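Long-range contact in putative general stress protein 26 (Jannaschia sp., PDB 2QEA), which is of unknown function but is probably a flavin-binding oxidoreductase of the pyridoxamine 5'-phosphate oxidase-like family, perhaps linked to general stress: residues Gly42-Ala55 / Asp111-Ser123. Sequence-based numbering, arbitrary orientation.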
loop_
_atom_site.group_PDB
_atom_site.type_symbol
_atom_site.label_atom_id
_atom_site.label_comp_id
_atom_site.label_asym_id
_atom_site.label_seq_id
_atom_site.Cartn_x
_atom_site.Cartn_y
_atom_site.Cartn_z
ATOM N N GLY A 42 -0.633 14.179 -13.869
ATOM C CA GLY A 42 -0.611 15.321 -12.945
ATOM C C GLY A 42 -1.498 15.167 -11.725
ATOM O O GLY A 42 -1.145 15.667 -10.657
ATOM N N ALA A 43 -2.649 14.503 -11.890
ATOM C CA ALA A 43 -3.620 14.282 -10.807
ATOM C C ALA A 43 -4.126 12.832 -10.747
ATOM O O ALA A 43 -4.213 12.153 -11.778
ATOM C CB ALA A 43 -4.794 15.234 -10.970
ATOM N N ILE A 44 -4.450 12.382 -9.529
ATOM C CA ILE A 44 -5.009 11.049 -9.260
ATOM C C ILE A 44 -6.453 11.290 -8.808
ATOM O O ILE A 44 -6.680 12.014 -7.834
ATOM C CB ILE A 44 -4.226 10.282 -8.170
ATOM C CG1 ILE A 44 -2.732 10.189 -8.528
ATOM C CG2 ILE A 44 -4.817 8.882 -7.990
ATOM C CD1 ILE A 44 -1.875 9.485 -7.479
ATOM N N TRP A 45 -7.409 10.671 -9.506
ATOM C CA TRP A 45 -8.846 10.883 -9.273
ATOM C C TRP A 45 -9.507 9.740 -8.498
ATOM O O TRP A 45 -9.153 8.573 -8.697
ATOM C CB TRP A 45 -9.557 11.080 -10.614
ATOM C CG TRP A 45 -8.957 12.180 -11.447
ATOM C CD1 TRP A 45 -7.878 12.087 -12.284
ATOM C CD2 TRP A 45 -9.392 13.538 -11.509
ATOM N NE1 TRP A 45 -7.626 13.301 -12.874
ATOM C CE2 TRP A 45 -8.538 14.213 -12.416
ATOM C CE3 TRP A 45 -10.428 14.254 -10.890
ATOM C CZ2 TRP A 45 -8.688 15.576 -12.722
ATOM C CZ3 TRP A 45 -10.579 15.607 -11.191
ATOM C CH2 TRP A 45 -9.711 16.256 -12.101
ATOM N N PHE A 46 -10.456 10.091 -7.619
ATOM C CA PHE A 46 -11.213 9.128 -6.798
ATOM C C PHE A 46 -12.704 9.479 -6.774
ATOM O O PHE A 46 -13.056 10.652 -6.642
ATOM C CB PHE A 46 -10.710 9.112 -5.348
ATOM C CG PHE A 46 -9.233 8.878 -5.210
ATOM C CD1 PHE A 46 -8.720 7.582 -5.100
ATOM C CD2 PHE A 46 -8.348 9.963 -5.176
ATOM C CE1 PHE A 46 -7.336 7.364 -4.966
ATOM C CE2 PHE A 46 -6.971 9.763 -5.045
ATOM C CZ PHE A 46 -6.460 8.463 -4.940
ATOM N N ILE A 47 -13.561 8.461 -6.899
ATOM C CA ILE A 47 -15.020 8.604 -6.821
ATOM C C ILE A 47 -15.416 8.066 -5.441
ATOM O O ILE A 47 -15.157 6.895 -5.143
ATOM C CB ILE A 47 -15.743 7.813 -7.940
ATOM C CG1 ILE A 47 -15.313 8.322 -9.323
ATOM C CG2 ILE A 47 -17.260 7.937 -7.795
ATOM C CD1 ILE A 47 -15.942 7.573 -10.487
ATOM N N THR A 48 -16.022 8.921 -4.612
ATOM C CA THR A 48 -16.446 8.565 -3.247
ATOM C C THR A 48 -17.816 9.165 -2.886
ATOM O O THR A 48 -18.406 9.907 -3.676
ATOM C CB THR A 48 -15.375 9.006 -2.217
ATOM O OG1 THR A 48 -15.714 8.522 -0.909
ATOM C CG2 THR A 48 -15.224 10.531 -2.190
ATOM N N ALA A 49 -18.317 8.803 -1.703
ATOM C CA ALA A 49 -19.606 9.281 -1.189
ATOM C C ALA A 49 -19.433 10.613 -0.446
ATOM O O ALA A 49 -18.399 10.828 0.191
ATOM C CB ALA A 49 -20.226 8.240 -0.262
ATOM N N LYS A 50 -20.437 11.496 -0.536
ATOM C CA LYS A 50 -20.415 12.803 0.170
ATOM C C LYS A 50 -20.405 12.672 1.703
ATOM O O LYS A 50 -19.835 13.523 2.388
ATOM C CB LYS A 50 -21.582 13.715 -0.251
ATOM C CG LYS A 50 -21.470 14.295 -1.654
ATOM C CD LYS A 50 -22.515 15.386 -1.883
ATOM C CE LYS A 50 -22.441 15.957 -3.299
ATOM N NZ LYS A 50 -23.536 16.927 -3.571
ATOM N N GLY A 51 -21.035 11.615 2.224
ATOM C CA GLY A 51 -21.071 11.340 3.664
ATOM C C GLY A 51 -19.788 10.812 4.301
ATOM O O GLY A 51 -19.715 10.739 5.531
ATOM N N THR A 52 -18.789 10.437 3.489
ATOM C CA THR A 52 -17.504 9.915 3.997
ATOM C C THR A 52 -16.641 11.012 4.630
ATOM O O THR A 52 -16.858 12.204 4.391
ATOM C CB THR A 52 -16.672 9.205 2.892
ATOM O OG1 THR A 52 -16.368 10.127 1.836
ATOM C CG2 THR A 52 -17.423 8.011 2.323
ATOM N N ASP A 53 -15.654 10.589 5.421
ATOM C CA ASP A 53 -14.742 11.514 6.117
ATOM C C ASP A 53 -13.840 12.299 5.157
ATOM O O ASP A 53 -13.591 13.486 5.392
ATOM C CB ASP A 53 -13.892 10.780 7.170
ATOM C CG ASP A 53 -14.730 10.154 8.290
ATOM O OD1 ASP A 53 -15.976 10.256 8.275
ATOM O OD2 ASP A 53 -14.127 9.546 9.197
ATOM N N LEU A 54 -13.362 11.640 4.095
ATOM C CA LEU A 54 -12.541 12.303 3.061
ATOM C C LEU A 54 -13.317 13.404 2.319
ATOM O O LEU A 54 -12.752 14.464 2.035
ATOM C CB LEU A 54 -11.977 11.294 2.044
ATOM C CG LEU A 54 -10.931 10.293 2.534
ATOM C CD1 LEU A 54 -10.631 9.274 1.442
ATOM C CD2 LEU A 54 -9.651 10.996 2.986
ATOM N N ALA A 55 -14.594 13.143 2.017
ATOM C CA ALA A 55 -15.472 14.118 1.347
ATOM C C ALA A 55 -15.733 15.327 2.249
ATOM O O ALA A 55 -15.542 16.471 1.827
ATOM C CB ALA A 55 -16.792 13.474 0.934
ATOM N N ASP A 111 -25.727 11.545 -9.374
ATOM C CA ASP A 111 -26.373 11.024 -8.158
ATOM C C ASP A 111 -26.016 12.032 -7.044
ATOM O O ASP A 111 -24.885 12.531 -7.032
ATOM C CB ASP A 111 -25.822 9.612 -7.878
ATOM C CG ASP A 111 -26.413 8.942 -6.632
ATOM O OD1 ASP A 111 -26.200 9.424 -5.499
ATOM O OD2 ASP A 111 -27.039 7.872 -6.782
ATOM N N PRO A 112 -26.962 12.338 -6.116
ATOM C CA PRO A 112 -26.664 13.321 -5.049
ATOM C C PRO A 112 -25.485 12.980 -4.133
ATOM O O PRO A 112 -24.787 13.891 -3.700
ATOM C CB PRO A 112 -27.966 13.370 -4.235
ATOM C CG PRO A 112 -28.662 12.103 -4.550
ATOM C CD PRO A 112 -28.338 11.826 -5.979
ATOM N N ASP A 113 -25.272 11.690 -3.864
ATOM C CA ASP A 113 -24.175 11.230 -2.996
ATOM C C ASP A 113 -22.794 11.176 -3.669
ATOM O O ASP A 113 -21.798 11.084 -2.956
ATOM C CB ASP A 113 -24.501 9.850 -2.393
ATOM C CG ASP A 113 -25.787 9.846 -1.559
ATOM O OD1 ASP A 113 -26.382 10.922 -1.321
ATOM O OD2 ASP A 113 -26.209 8.744 -1.142
ATOM N N VAL A 114 -22.723 11.226 -5.006
ATOM C CA VAL A 114 -21.436 11.158 -5.731
ATOM C C VAL A 114 -20.558 12.388 -5.457
ATOM O O VAL A 114 -21.058 13.511 -5.407
ATOM C CB VAL A 114 -21.632 10.946 -7.266
ATOM C CG1 VAL A 114 -20.325 11.114 -8.046
ATOM C CG2 VAL A 114 -22.194 9.574 -7.525
ATOM N N CYS A 115 -19.258 12.136 -5.270
ATOM C CA CYS A 115 -18.254 13.158 -4.970
ATOM C C CYS A 115 -16.913 12.802 -5.626
ATOM O O CYS A 115 -16.298 11.797 -5.255
ATOM C CB CYS A 115 -18.087 13.261 -3.450
ATOM S SG CYS A 115 -16.777 14.346 -2.888
ATOM N N LEU A 116 -16.478 13.614 -6.592
ATOM C CA LEU A 116 -15.201 13.414 -7.291
ATOM C C LEU A 116 -14.093 14.117 -6.502
ATOM O O LEU A 116 -14.188 15.323 -6.255
ATOM C CB LEU A 116 -15.269 13.977 -8.720
ATOM C CG LEU A 116 -14.054 13.834 -9.650
ATOM C CD1 LEU A 116 -13.702 12.372 -9.897
ATOM C CD2 LEU A 116 -14.315 14.540 -10.974
ATOM N N LEU A 117 -13.067 13.356 -6.102
ATOM C CA LEU A 117 -11.897 13.876 -5.381
ATOM C C LEU A 117 -10.676 13.874 -6.311
ATOM O O LEU A 117 -10.493 12.933 -7.087
ATOM C CB LEU A 117 -11.603 13.047 -4.128
ATOM C CG LEU A 117 -12.651 13.014 -3.010
ATOM C CD1 LEU A 117 -12.156 12.135 -1.876
ATOM C CD2 LEU A 117 -12.983 14.411 -2.486
ATOM N N LYS A 118 -9.861 14.931 -6.218
ATOM C CA LYS A 118 -8.656 15.120 -7.034
ATOM C C LYS A 118 -7.442 15.238 -6.109
ATOM O O LYS A 118 -7.383 16.159 -5.286
ATOM C CB LYS A 118 -8.799 16.396 -7.877
ATOM C CG LYS A 118 -7.637 16.700 -8.836
ATOM C CD LYS A 118 -7.842 18.030 -9.558
ATOM C CE LYS A 118 -6.707 18.320 -10.534
ATOM N NZ LYS A 118 -6.898 19.596 -11.275
ATOM N N PHE A 119 -6.497 14.304 -6.246
ATOM C CA PHE A 119 -5.248 14.298 -5.480
ATOM C C PHE A 119 -4.115 14.705 -6.421
ATOM O O PHE A 119 -3.833 13.989 -7.385
ATOM C CB PHE A 119 -4.966 12.915 -4.884
ATOM C CG PHE A 119 -3.687 12.849 -4.091
ATOM C CD1 PHE A 119 -3.664 13.243 -2.753
ATOM C CD2 PHE A 119 -2.494 12.413 -4.687
ATOM C CE1 PHE A 119 -2.472 13.200 -2.015
ATOM C CE2 PHE A 119 -1.298 12.364 -3.960
ATOM C CZ PHE A 119 -1.285 12.757 -2.619
ATOM N N THR A 120 -3.482 15.845 -6.139
ATOM C CA THR A 120 -2.352 16.346 -6.924
ATOM C C THR A 120 -1.084 16.020 -6.129
ATOM O O THR A 120 -0.903 16.575 -5.044
ATOM C CB THR A 120 -2.443 17.879 -7.151
ATOM O OG1 THR A 120 -3.655 18.195 -7.847
ATOM C CG2 THR A 120 -1.253 18.379 -7.965
ATOM N N PRO A 121 -0.231 15.087 -6.626
ATOM C CA PRO A 121 1.019 14.822 -5.907
ATOM C C PRO A 121 2.007 15.995 -5.989
ATOM O O PRO A 121 2.141 16.620 -7.048
ATOM C CB PRO A 121 1.591 13.588 -6.627
ATOM C CG PRO A 121 0.463 13.015 -7.381
ATOM C CD PRO A 121 -0.345 14.194 -7.794
ATOM N N ALA A 122 2.650 16.289 -4.859
ATOM C CA ALA A 122 3.668 17.336 -4.737
ATOM C C ALA A 122 5.049 16.692 -4.809
ATOM O O ALA A 122 5.916 17.148 -5.558
ATOM C CB ALA A 122 3.505 18.073 -3.425
ATOM N N SER A 123 5.243 15.647 -4.003
ATOM C CA SER A 123 6.493 14.878 -3.962
ATOM C C SER A 123 6.281 13.491 -3.357
ATOM O O SER A 123 5.199 13.189 -2.850
ATOM C CB SER A 123 7.545 15.636 -3.155
ATOM O OG SER A 123 7.067 15.917 -1.850
HETATM O O HOH W 1 1.456 16.480 -9.887
#
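The extended chain of K118 lies over one face of the W45 indole, a CH-pi contact with K118 CG 4.0 Å from the centroid of the six-membered ring. The two residues are a non-hydrogen-bonded pair between antiparallel strand 44-49 and the first part of strand 114-129. These strands belong to the antiparallel sheet of a pyridoxamine 5'-phosphate oxidase-like, FMN-binding-type fold. K118 CG stands anti to the backbone N (chi1 -177°), which sends the aliphatic chain alongside the ring. W45 CH2 comes 3.6 Å from K118 CD. L116 CG lies 3.9 Å from W45 CE3, at the ring edge. F96 stacks on the W45 ring. With an alanine in place of W45, the K118 methylenes would probably lose the surface they lie on, and L116 and F96 would lose an apolar neighbour.

I44, F46 and T48 form hydrogen-bonded pairs with F119, L117 and C115. The L117 N to F46 O bond is almost straight, at 177°. The C115 N to T48 O bond is bent and weak. K50 N continues the ladder past the strand end, donating to D113 O.

The face with F46, L117 and F119 is buried. F119 CB touches the F46 ring in its plane at the edge, 3.7 Å from F46 CE2, and F67 packs edge-to-face on that ring. T48 CG2 reaches L117 CD1 at 3.5 Å. The other branch, T48 OG1, is anti to the backbone N (chi1 -173°) and donates to T52 OG1, which in turn donates to A49 O. L54 and A55, in the following helix, pack on L117 and C115.

At the far end, one water donates to both G42 O, at 2.8 Å, and P121 O.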